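Local coordinates for protein citrate synthase (PDB 1O7X) that belongs to the citrate synthase family, whose members are mostly helical enzymes, and is found here as an assembly of two chains, at residues M127-L130 and V131-Y135; T58-E61 and L62-K66. One frame throughout, in Å; residues are numbered along the deposited sequence.

Contact 1: residues M127-L130 and V131-Y135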
loop_
_atom_site.group_PDB
_atom_site.type_symbol
_atom_site.label_atom_id
_atom_site.label_comp_id
_atom_site.label_asym_id
_atom_site.label_seq_id
_atom_site.Cartn_x
_atom_site.Cartn_y
_atom_site.Cartn_z
ATOM N N MET A 127 -8.875 -3.062 14.506
ATOM C CA MET A 127 -9.538 -3.299 13.238
ATOM C C MET A 127 -11.030 -3.557 13.464
ATOM O O MET A 127 -11.885 -2.972 12.790
ATOM C CB MET A 127 -8.932 -4.447 12.428
ATOM C CG MET A 127 -7.840 -4.027 11.468
ATOM S SD MET A 127 -8.295 -3.279 9.905
ATOM C CE MET A 127 -9.864 -2.511 10.203
ATOM N N ALA A 128 -11.379 -4.339 14.492
ATOM C CA ALA A 128 -12.797 -4.506 14.806
ATOM C C ALA A 128 -13.483 -3.159 14.989
ATOM O O ALA A 128 -14.604 -2.961 14.495
ATOM C CB ALA A 128 -12.987 -5.382 16.031
ATOM N N THR A 129 -12.878 -2.236 15.720
ATOM C CA THR A 129 -13.438 -0.892 15.917
ATOM C C THR A 129 -13.571 -0.150 14.582
ATOM O O THR A 129 -14.628 0.401 14.256
ATOM C CB THR A 129 -12.547 -0.101 16.896
ATOM O OG1 THR A 129 -12.622 -0.774 18.159
ATOM C CG2 THR A 129 -12.962 1.336 17.083
ATOM N N LEU A 130 -12.514 -0.211 13.764
ATOM C CA LEU A 130 -12.526 0.425 12.460
ATOM C C LEU A 130 -13.714 -0.086 11.659
ATOM O O LEU A 130 -14.650 0.653 11.314
ATOM C CB LEU A 130 -11.197 0.275 11.720
ATOM C CG LEU A 130 -10.042 1.204 12.147
ATOM C CD1 LEU A 130 -8.814 1.072 11.250
ATOM C CD2 LEU A 130 -10.466 2.669 12.168
ATOM N N VAL A 131 -13.734 -1.393 11.415
ATOM C CA VAL A 131 -14.808 -2.039 10.678
ATOM C C VAL A 131 -16.178 -1.721 11.239
ATOM O O VAL A 131 -17.136 -1.352 10.523
ATOM C CB VAL A 131 -14.542 -3.543 10.678
ATOM C CG1 VAL A 131 -15.549 -4.287 9.826
ATOM C CG2 VAL A 131 -13.136 -3.770 10.147
ATOM N N ALA A 132 -16.316 -1.794 12.568
ATOM C CA ALA A 132 -17.625 -1.478 13.151
ATOM C C ALA A 132 -18.020 -0.065 12.764
ATOM O O ALA A 132 -19.135 0.130 12.275
ATOM C CB ALA A 132 -17.571 -1.711 14.649
ATOM N N ASN A 133 -17.097 0.899 12.934
ATOM C CA ASN A 133 -17.395 2.306 12.650
ATOM C C ASN A 133 -17.426 2.744 11.213
ATOM O O ASN A 133 -18.090 3.732 10.889
ATOM C CB ASN A 133 -16.479 3.183 13.507
ATOM C CG ASN A 133 -16.974 2.969 14.940
ATOM O OD1 ASN A 133 -18.072 3.445 15.227
ATOM N ND2 ASN A 133 -16.193 2.256 15.731
ATOM N N VAL A 134 -16.827 1.987 10.304
ATOM C CA VAL A 134 -16.952 2.319 8.873
ATOM C C VAL A 134 -18.414 2.013 8.528
ATOM O O VAL A 134 -19.045 2.749 7.771
ATOM C CB VAL A 134 -16.003 1.498 8.006
ATOM C CG1 VAL A 134 -16.484 1.429 6.559
ATOM C CG2 VAL A 134 -14.590 2.039 8.099
ATOM N N TYR A 135 -18.932 0.913 9.097
ATOM C CA TYR A 135 -20.323 0.575 8.931
ATOM C C TYR A 135 -21.256 1.641 9.498
ATOM O O TYR A 135 -22.170 2.088 8.793
ATOM C CB TYR A 135 -20.627 -0.752 9.632
ATOM C CG TYR A 135 -22.098 -1.088 9.664
ATOM C CD1 TYR A 135 -22.844 -1.064 8.490
ATOM C CD2 TYR A 135 -22.759 -1.397 10.845
ATOM C CE1 TYR A 135 -24.186 -1.386 8.478
ATOM C CE2 TYR A 135 -24.114 -1.700 10.851
ATOM C CZ TYR A 135 -24.813 -1.717 9.667
ATOM O OH TYR A 135 -26.151 -2.051 9.629
#
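The carbonyl oxygen of Thr-129 is gripped twice by Asn-133, and the pair illustrates how a side chain can reinforce the backbone bond of its own helical turn. The main-chain donor, Asn-133 N, lies 2.8 Å from Thr-129 O in a nearly straight bond. The second donor, Asn-133 ND2, is also 2.8 Å from Thr-129 O, but it sits above the carbonyl plane and its N-H...O angle is only 138°. The torsion of Asn-133 explains this approach: CG stands beside the backbone N and opposite the carbonyl carbon (chi1 -69°), which folds the amide back over the preceding turn. There the Asn-133 amide runs alongside the Thr-129 side chain, pointing the same way, with Thr-129 CG2 3.6 Å from Asn-133 ND2. Both polar ends have further partners: Asn-133 ND2 also donates to Arg-144 O, and Thr-129 OG1 bonds to Tyr-73 O, so this buried edge is tied to two other parts of the chain.

One residue on, Val-134 N donates to Leu-130 O over 2.7 Å. Another face is apolar. Met-127, bent at chi2 and chi3, brings its CE methyl back obliquely to Val-131 CG2, 3.5 Å away, beside Met-127 O, which accepts from Val-131 N at 2.8 Å. Ala-128 and Ala-132, linked by the backbone bond from Ala-132 N to Ala-128 O, present small methyls to helix 152-161, whereas Val-134 and Leu-130 face helices 92-106 and 77-85. Here i to i+4 contacts run along one buried stretch of alpha-helix 116-138, packed on several sides within the largely helical citrate synthase fold.

Contact 2: residues T58-E61 and L62-K66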
loop_
_atom_site.group_PDB
_atom_site.type_symbol
_atom_site.label_atom_id
_atom_site.label_comp_id
_atom_site.label_asym_id
_atom_site.label_seq_id
_atom_site.Cartn_x
_atom_site.Cartn_y
_atom_site.Cartn_z
ATOM N N THR A 58 -2.981 -22.933 25.959
ATOM C CA THR A 58 -3.431 -23.603 27.195
ATOM C C THR A 58 -4.588 -22.730 27.677
ATOM O O THR A 58 -4.539 -21.517 27.459
ATOM C CB THR A 58 -2.388 -23.640 28.312
ATOM O OG1 THR A 58 -2.254 -22.293 28.783
ATOM C CG2 THR A 58 -1.029 -24.128 27.858
ATOM N N LYS A 59 -5.551 -23.242 28.405
ATOM C CA LYS A 59 -6.653 -22.444 28.903
ATOM C C LYS A 59 -6.338 -21.063 29.446
ATOM O O LYS A 59 -7.205 -20.189 29.238
ATOM C CB LYS A 59 -7.388 -23.275 29.976
ATOM C CG LYS A 59 -8.860 -23.519 29.650
ATOM C CD LYS A 59 -9.721 -23.195 30.862
ATOM C CE LYS A 59 -10.303 -21.789 30.737
ATOM N NZ LYS A 59 -11.643 -21.722 31.407
ATOM N N LYS A 60 -5.241 -20.783 30.141
ATOM C CA LYS A 60 -5.016 -19.432 30.666
ATOM C C LYS A 60 -4.302 -18.532 29.666
ATOM O O LYS A 60 -4.402 -17.307 29.709
ATOM C CB LYS A 60 -4.264 -19.440 31.987
ATOM C CG LYS A 60 -2.755 -19.395 31.981
ATOM C CD LYS A 60 -2.155 -20.546 31.188
ATOM C CE LYS A 60 -0.728 -20.871 31.595
ATOM N NZ LYS A 60 -0.694 -21.359 33.011
ATOM N N GLU A 61 -3.565 -19.165 28.752
ATOM C CA GLU A 61 -2.855 -18.449 27.695
ATOM C C GLU A 61 -3.925 -17.757 26.848
ATOM O O GLU A 61 -3.879 -16.550 26.609
ATOM C CB GLU A 61 -2.040 -19.397 26.833
ATOM C CG GLU A 61 -0.701 -19.803 27.409
ATOM C CD GLU A 61 -0.009 -20.847 26.556
ATOM O OE1 GLU A 61 -0.718 -21.619 25.879
ATOM O OE2 GLU A 61 1.241 -20.887 26.564
ATOM N N LEU A 62 -4.957 -18.542 26.511
ATOM C CA LEU A 62 -6.069 -17.979 25.768
ATOM C C LEU A 62 -6.767 -16.890 26.568
ATOM O O LEU A 62 -7.251 -15.912 25.982
ATOM C CB LEU A 62 -7.057 -19.071 25.368
ATOM C CG LEU A 62 -8.256 -18.594 24.545
ATOM C CD1 LEU A 62 -8.680 -19.667 23.560
ATOM C CD2 LEU A 62 -9.407 -18.213 25.460
ATOM N N ASN A 63 -6.825 -17.036 27.926
ATOM C CA ASN A 63 -7.566 -16.013 28.696
ATOM C C ASN A 63 -6.769 -14.725 28.753
ATOM O O ASN A 63 -7.411 -13.679 28.732
ATOM C CB ASN A 63 -7.929 -16.564 30.061
ATOM C CG ASN A 63 -8.839 -15.714 30.925
ATOM O OD1 ASN A 63 -9.413 -14.629 30.576
ATOM N ND2 ASN A 63 -9.037 -16.223 32.183
ATOM N N ASP A 64 -5.452 -14.770 28.816
ATOM C CA ASP A 64 -4.679 -13.535 28.843
ATOM C C ASP A 64 -4.865 -12.842 27.489
ATOM O O ASP A 64 -5.285 -11.685 27.477
ATOM C CB ASP A 64 -3.186 -13.675 29.095
ATOM C CG ASP A 64 -2.827 -14.621 30.226
ATOM O OD1 ASP A 64 -3.357 -14.357 31.332
ATOM O OD2 ASP A 64 -2.056 -15.572 29.970
ATOM N N LEU A 65 -4.643 -13.560 26.387
ATOM C CA LEU A 65 -4.854 -12.961 25.071
ATOM C C LEU A 65 -6.191 -12.230 25.056
ATOM O O LEU A 65 -6.288 -11.036 24.780
ATOM C CB LEU A 65 -4.767 -13.993 23.954
ATOM C CG LEU A 65 -5.210 -13.618 22.541
ATOM C CD1 LEU A 65 -4.154 -12.813 21.823
ATOM C CD2 LEU A 65 -5.479 -14.861 21.697
ATOM N N LYS A 66 -7.250 -12.923 25.443
ATOM C CA LYS A 66 -8.600 -12.387 25.507
ATOM C C LYS A 66 -8.647 -11.053 26.234
ATOM O O LYS A 66 -9.264 -10.102 25.770
ATOM C CB LYS A 66 -9.516 -13.399 26.193
ATOM C CG LYS A 66 -9.961 -14.531 25.272
ATOM C CD LYS A 66 -11.170 -15.203 25.912
ATOM C CE LYS A 66 -11.945 -16.059 24.936
ATOM N NZ LYS A 66 -13.198 -16.562 25.576
#
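Leu-65 N donates to Glu-61 O over 3.1 Å in an almost straight bond, on the firmly packed side of the first two turns of helix 59-70. Glu-61 does double duty here, since its carboxylate also turns back to the helix start. With CG beside its own backbone N (chi1 -81°) and the chain extended beyond, Glu-61 OE1 reaches Thr-58 N at 2.6 Å, which meets it on the anti side of the carboxylate and somewhat out of its plane. In return Glu-61 N makes a weak 3.4 Å bond to Thr-58 OG1. Together these form a capping box, with Thr-58 as N-cap. Thr-58 O then accepts from Leu-62 N at 3.2 Å, carrying the helical pattern forward from the cap.

The opposite character appears among Lys-59, Lys-60, Asn-63 and Asp-64, which are exposed. Their backbone bonds vary: Asp-64 N donates soundly to Lys-60 O over 2.9 Å, but the bond from Asn-63 N to Lys-59 O is weak. Side chains add little to them. Lys-60 and Asp-64 are one turn apart and oppositely charged, yet Lys-60 NZ stays 6.7 Å from Asp-64 OD2, so any attraction between them is probably diffuse.

Glu-61 and Leu-65 rest on Tyr-49, Leu-62 on Glu-46 and Lys-66 on Glu-45, which lays this side of helix 59-70 against helix 44-53. Lys-66 NZ reaches farther along the chain, to Asp-150 O, just ahead of helix 152-161.

In the fold
The two contacts show the same i to i+4 bonding in different surroundings. Contact 1 is a buried stretch in the second half of helix 116-138, its centre about 13 Å from the centre of the chain; contact 2 starts a helix at the surface, about 24 Å from it. Their own centres are about 25 Å apart and their nearest atoms about 11 Å, so they do not touch. The connection is indirect. Helix 59-70 is soon followed by Tyr-73, whose carbonyl receives Thr-129 of contact 1, while Lys-66 NZ of contact 2 bonds to the backbone oxygen of Asp-150, close in sequence to helix 152-161, which packs against contact 1.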